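Local coordinates for DNA polymerase sliding clamp C (Sulfolobus tokodaii, PDB 3AIZ), which serves as a subunit of the ring-shaped PCNA sliding platform that encircles DNA and tethers DNA polymerase and other proteins to it during replication, at residues C[133-138]-C[212-217]; C[157-162]-C[190-195]. All coordinates share one frame; numbering follows the deposited sequence.

Contact 1: C[133-138]-C[212-217]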
loop_
_atom_site.group_PDB
_atom_site.type_symbol
_atom_site.label_atom_id
_atom_site.label_comp_id
_atom_site.label_asym_id
_atom_site.label_seq_id
_atom_site.Cartn_x
_atom_site.Cartn_y
_atom_site.Cartn_z
ATOM N N LYS C 133 -18.604 -16.318 -29.284
ATOM C CA LYS C 133 -18.268 -14.916 -29.482
ATOM C C LYS C 133 -18.366 -14.187 -28.148
ATOM O O LYS C 133 -19.204 -14.521 -27.311
ATOM C CB LYS C 133 -19.212 -14.288 -30.506
ATOM C CG LYS C 133 -18.820 -12.896 -30.968
ATOM C CD LYS C 133 -19.774 -12.401 -32.045
ATOM C CE LYS C 133 -19.387 -11.021 -32.546
ATOM N NZ LYS C 133 -20.312 -10.547 -33.614
ATOM N N ALA C 134 -17.505 -13.196 -27.946
ATOM C CA ALA C 134 -17.479 -12.461 -26.687
ATOM C C ALA C 134 -16.828 -11.098 -26.854
ATOM O O ALA C 134 -16.103 -10.864 -27.820
ATOM C CB ALA C 134 -16.747 -13.266 -25.623
ATOM N N LEU C 135 -17.094 -10.198 -25.911
ATOM C CA LEU C 135 -16.432 -8.900 -25.886
ATOM C C LEU C 135 -14.937 -9.085 -25.678
ATOM O O LEU C 135 -14.514 -9.783 -24.754
ATOM C CB LEU C 135 -16.994 -8.023 -24.769
ATOM C CG LEU C 135 -18.252 -7.212 -25.071
ATOM C CD1 LEU C 135 -18.610 -6.362 -23.867
ATOM C CD2 LEU C 135 -18.043 -6.341 -26.296
ATOM N N THR C 136 -14.141 -8.461 -26.538
ATOM C CA THR C 136 -12.692 -8.554 -26.425
ATOM C C THR C 136 -12.238 -8.082 -25.048
ATOM O O THR C 136 -11.349 -8.674 -24.441
ATOM C CB THR C 136 -11.984 -7.732 -27.513
ATOM O OG1 THR C 136 -12.376 -8.213 -28.804
ATOM C CG2 THR C 136 -10.473 -7.849 -27.369
ATOM N N VAL C 137 -12.862 -7.018 -24.555
ATOM C CA VAL C 137 -12.535 -6.493 -23.236
ATOM C C VAL C 137 -12.841 -7.519 -22.148
ATOM O O VAL C 137 -12.010 -7.779 -21.279
ATOM C CB VAL C 137 -13.276 -5.169 -22.946
ATOM C CG1 VAL C 137 -14.751 -5.292 -23.300
ATOM C CG2 VAL C 137 -13.096 -4.768 -21.491
ATOM N N THR C 138 -14.031 -8.108 -22.206
ATOM C CA THR C 138 -14.426 -9.126 -21.239
ATOM C C THR C 138 -13.486 -10.325 -21.299
ATOM O O THR C 138 -13.079 -10.860 -20.268
ATOM C CB THR C 138 -15.865 -9.612 -21.488
ATOM O OG1 THR C 138 -16.767 -8.500 -21.441
ATOM C CG2 THR C 138 -16.269 -10.634 -20.438
ATOM N N SER C 212 -9.448 -4.470 -30.778
ATOM C CA SER C 212 -10.514 -5.415 -31.095
ATOM C C SER C 212 -11.781 -5.175 -30.277
ATOM O O SER C 212 -11.729 -5.056 -29.054
ATOM C CB SER C 212 -10.021 -6.853 -30.896
ATOM O OG SER C 212 -10.989 -7.795 -31.325
ATOM N N ASP C 213 -12.917 -5.108 -30.965
ATOM C CA ASP C 213 -14.207 -4.939 -30.305
ATOM C C ASP C 213 -14.722 -6.265 -29.746
ATOM O O ASP C 213 -14.956 -6.391 -28.544
ATOM C CB ASP C 213 -15.231 -4.318 -31.262
ATOM C CG ASP C 213 -15.175 -4.925 -32.660
ATOM O OD1 ASP C 213 -15.722 -6.033 -32.864
ATOM O OD2 ASP C 213 -14.586 -4.285 -33.560
ATOM N N THR C 214 -14.891 -7.248 -30.624
ATOM C CA THR C 214 -15.335 -8.575 -30.213
ATOM C C THR C 214 -14.316 -9.635 -30.621
ATOM O O THR C 214 -13.536 -9.432 -31.550
ATOM C CB THR C 214 -16.709 -8.931 -30.815
ATOM O OG1 THR C 214 -16.608 -9.016 -32.242
ATOM C CG2 THR C 214 -17.744 -7.878 -30.442
ATOM N N VAL C 215 -14.329 -10.766 -29.923
ATOM C CA VAL C 215 -13.400 -11.853 -30.206
ATOM C C VAL C 215 -14.137 -13.177 -30.374
ATOM O O VAL C 215 -15.006 -13.520 -29.574
ATOM C CB VAL C 215 -12.338 -11.994 -29.095
ATOM C CG1 VAL C 215 -13.004 -12.127 -27.732
ATOM C CG2 VAL C 215 -11.428 -13.180 -29.372
ATOM N N GLU C 216 -13.788 -13.916 -31.420
ATOM C CA GLU C 216 -14.405 -15.212 -31.677
ATOM C C GLU C 216 -13.480 -16.346 -31.258
ATOM O O GLU C 216 -12.338 -16.428 -31.707
ATOM C CB GLU C 216 -14.795 -15.343 -33.151
ATOM C CG GLU C 216 -15.803 -14.297 -33.606
ATOM C CD GLU C 216 -16.123 -14.388 -35.086
ATOM O OE1 GLU C 216 -16.141 -15.515 -35.626
ATOM O OE2 GLU C 216 -16.360 -13.329 -35.708
ATOM N N ILE C 217 -13.985 -17.214 -30.386
ATOM C CA ILE C 217 -13.213 -18.327 -29.852
ATOM C C ILE C 217 -13.705 -19.645 -30.438
ATOM O O ILE C 217 -14.876 -19.991 -30.300
ATOM C CB ILE C 217 -13.339 -18.400 -28.321
ATOM C CG1 ILE C 217 -13.164 -17.008 -27.707
ATOM C CG2 ILE C 217 -12.334 -19.387 -27.747
ATOM C CD1 ILE C 217 -13.514 -16.940 -26.236
#
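Lys133 lies opposite Glu216 in an antiparallel, non-hydrogen-bonded pair, and both side chains leave the same face of the sheet. The lysine chain is extended, with CG anti to the backbone N (chi1 -170°). Its far end runs across Thr214, and CE comes 3.4 Å from Thr214 OG1. That hydroxyl hydrogen-bonds to Asn230 OD1 on the next strand. Lys133 NZ makes no charge contact here: Glu216 OE2 stays 5.3 Å away.

Ala134 pairs with Val215 through two backbone hydrogen bonds. Ala134 N gives to Val215 O at 3.0 Å, and Val215 N returns a nearly straight bond to Ala134 O at 2.8 Å. Their side chains share the buried face, where Phe139 of the helix also touches Val215. Val215 CG1 is the branch turned to 133-138. It sits between the backbone N and the carbonyl carbon, and lies against Ala134 O.

Leu135 closes the strand at the N-cap position. Its CB points away from the other segment, but CD2 reaches back to 3.8 Å from Asp213 O.

Thr136 opens the helix and is still tied to the loop residues before strand 214-220. Its N donates to Asp213 O at 3.0 Å, the donor lying 34° from the carbonyl plane. OG1 is beside its own backbone N (chi1 -60°), anti to the carbonyl carbon. From there it donates to Ser212 OG at 2.9 Å. Ser212 OG also bonds to Asn230 O, which links the first helical turn to strand 223-231. CG2 packs on Ser212 CB.

This is the step from strand to helix in the C-terminal domain of the PCNA fold, where helix 136-149 packs against an antiparallel sheet.

Contact 2: C[157-162]-C[190-195]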
loop_
_atom_site.group_PDB
_atom_site.type_symbol
_atom_site.label_atom_id
_atom_site.label_comp_id
_atom_site.label_asym_id
_atom_site.label_seq_id
_atom_site.Cartn_x
_atom_site.Cartn_y
_atom_site.Cartn_z
ATOM N N LYS C 157 -12.855 -25.764 -22.409
ATOM C CA LYS C 157 -13.896 -26.784 -22.389
ATOM C C LYS C 157 -15.273 -26.189 -22.650
ATOM O O LYS C 157 -15.692 -25.247 -21.978
ATOM C CB LYS C 157 -13.880 -27.535 -21.057
ATOM C CG LYS C 157 -14.900 -28.657 -20.951
ATOM C CD LYS C 157 -14.575 -29.573 -19.782
ATOM C CE LYS C 157 -15.666 -30.608 -19.558
ATOM N NZ LYS C 157 -16.928 -29.983 -19.073
ATOM N N ALA C 158 -15.971 -26.742 -23.634
ATOM C CA ALA C 158 -17.319 -26.299 -23.958
ATOM C C ALA C 158 -18.344 -27.340 -23.518
ATOM O O ALA C 158 -18.248 -28.511 -23.883
ATOM C CB ALA C 158 -17.442 -26.021 -25.446
ATOM N N GLU C 159 -19.319 -26.906 -22.728
ATOM C CA GLU C 159 -20.356 -27.801 -22.228
ATOM C C GLU C 159 -21.698 -27.086 -22.116
ATOM O O GLU C 159 -21.835 -26.118 -21.366
ATOM C CB GLU C 159 -19.953 -28.380 -20.871
ATOM C CG GLU C 159 -20.929 -29.405 -20.316
ATOM C CD GLU C 159 -20.445 -30.032 -19.020
ATOM O OE1 GLU C 159 -20.069 -29.279 -18.094
ATOM O OE2 GLU C 159 -20.443 -31.278 -18.927
ATOM N N GLY C 160 -22.685 -27.565 -22.867
ATOM C CA GLY C 160 -24.017 -26.990 -22.839
ATOM C C GLY C 160 -24.055 -25.575 -23.384
ATOM O O GLY C 160 -24.930 -24.786 -23.028
ATOM N N GLY C 161 -23.099 -25.253 -24.248
ATOM C CA GLY C 161 -23.035 -23.936 -24.855
ATOM C C GLY C 161 -22.235 -22.944 -24.034
ATOM O O GLY C 161 -22.123 -21.775 -24.397
ATOM N N LYS C 162 -21.679 -23.409 -22.921
ATOM C CA LYS C 162 -20.876 -22.549 -22.062
ATOM C C LYS C 162 -19.390 -22.858 -22.200
ATOM O O LYS C 162 -19.002 -23.998 -22.454
ATOM C CB LYS C 162 -21.311 -22.681 -20.602
ATOM C CG LYS C 162 -22.739 -22.234 -20.340
ATOM C CD LYS C 162 -23.059 -22.268 -18.858
ATOM C CE LYS C 162 -24.490 -21.837 -18.589
ATOM N NZ LYS C 162 -24.799 -21.859 -17.132
ATOM N N GLY C 190 -22.376 -24.766 -32.215
ATOM C CA GLY C 190 -21.828 -26.110 -32.202
ATOM C C GLY C 190 -22.110 -26.855 -30.912
ATOM O O GLY C 190 -22.936 -26.429 -30.105
ATOM N N GLY C 191 -21.415 -27.970 -30.718
ATOM C CA GLY C 191 -21.636 -28.808 -29.556
ATOM C C GLY C 191 -20.519 -28.740 -28.536
ATOM O O GLY C 191 -19.779 -27.760 -28.470
ATOM N N ASP C 192 -20.401 -29.795 -27.736
ATOM C CA ASP C 192 -19.403 -29.851 -26.677
ATOM C C ASP C 192 -18.016 -30.167 -27.224
ATOM O O ASP C 192 -17.872 -30.912 -28.193
ATOM C CB ASP C 192 -19.804 -30.888 -25.625
ATOM C CG ASP C 192 -21.091 -30.523 -24.905
ATOM O OD1 ASP C 192 -21.509 -29.347 -24.988
ATOM O OD2 ASP C 192 -21.682 -31.410 -24.252
ATOM N N ALA C 193 -16.997 -29.594 -26.595
ATOM C CA ALA C 193 -15.617 -29.829 -26.996
ATOM C C ALA C 193 -14.670 -29.533 -25.841
ATOM O O ALA C 193 -15.033 -28.836 -24.893
ATOM C CB ALA C 193 -15.265 -28.980 -28.202
ATOM N N GLU C 194 -13.456 -30.065 -25.923
ATOM C CA GLU C 194 -12.465 -29.858 -24.875
ATOM C C GLU C 194 -11.057 -30.181 -25.362
ATOM O O GLU C 194 -10.818 -31.232 -25.956
ATOM C CB GLU C 194 -12.801 -30.703 -23.644
ATOM C CG GLU C 194 -11.796 -30.578 -22.509
ATOM C CD GLU C 194 -12.134 -31.466 -21.323
ATOM O OE1 GLU C 194 -13.170 -32.164 -21.375
ATOM O OE2 GLU C 194 -11.363 -31.467 -20.340
ATOM N N SER C 195 -10.132 -29.263 -25.108
ATOM C CA SER C 195 -8.726 -29.478 -25.423
ATOM C C SER C 195 -7.866 -28.512 -24.619
ATOM O O SER C 195 -8.370 -27.532 -24.069
ATOM C CB SER C 195 -8.467 -29.309 -26.921
ATOM O OG SER C 195 -8.861 -28.024 -27.364
#
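Ala193 O is approached by two groups of the neighbouring strand. Ala158 N donates to it in a nearly straight bond of 2.6 Å, and Lys157 CA makes a CA-H...O contact at 3.4 Å. Ala193 N returns a longer bond to Ala158 O, 3.2 Å. This antiparallel pairing holds strand 193-198, an outermost strand of a four-stranded sheet within this chain, in the PCNA C-terminal domain. The two alanine methyls share one face, where Phe130 and Phe219 touch them.

Lys157 and Glu194 share the other face. Glu194 has CG anti to the backbone N (chi1 178°), and its carboxylate lies beside the lysine methylenes. Glu194 OE1 is 3.4 Å from Lys157 CD. The lysine chain bends at chi4 (-68°), which carries NZ to Glu159 OE1 for a salt bridge of 3.4 Å within its own strand.

Glu159 to Lys162 forms a type I' turn, with Gly160 and Gly161 at positive phi. Asp192 reaches this turn from the other segment. Its OD1 accepts the N-H of Gly160 at 3.0 Å, on the syn side and 31° out of the carboxylate plane.

In the fold
Contacts 1 and 2 lie in the same C-terminal domain, with centres 18 Å apart and nearest atoms about 8 Å apart. They do not touch. Contact 2 is nested in the loop that contact 1 closes: helix 136-149 starts in contact 1 and leads into strand 153-159. They belong to different sheets, which meet through side chains and are also linked by the chain itself. Strands 130-135 and 214-220, paired in contact 1, supply the aromatic side chains that pack against contact 2. Strand 187-190 flanks strand 130-135 and runs on into 190-195. No other protein chain of the assembly touches either contact.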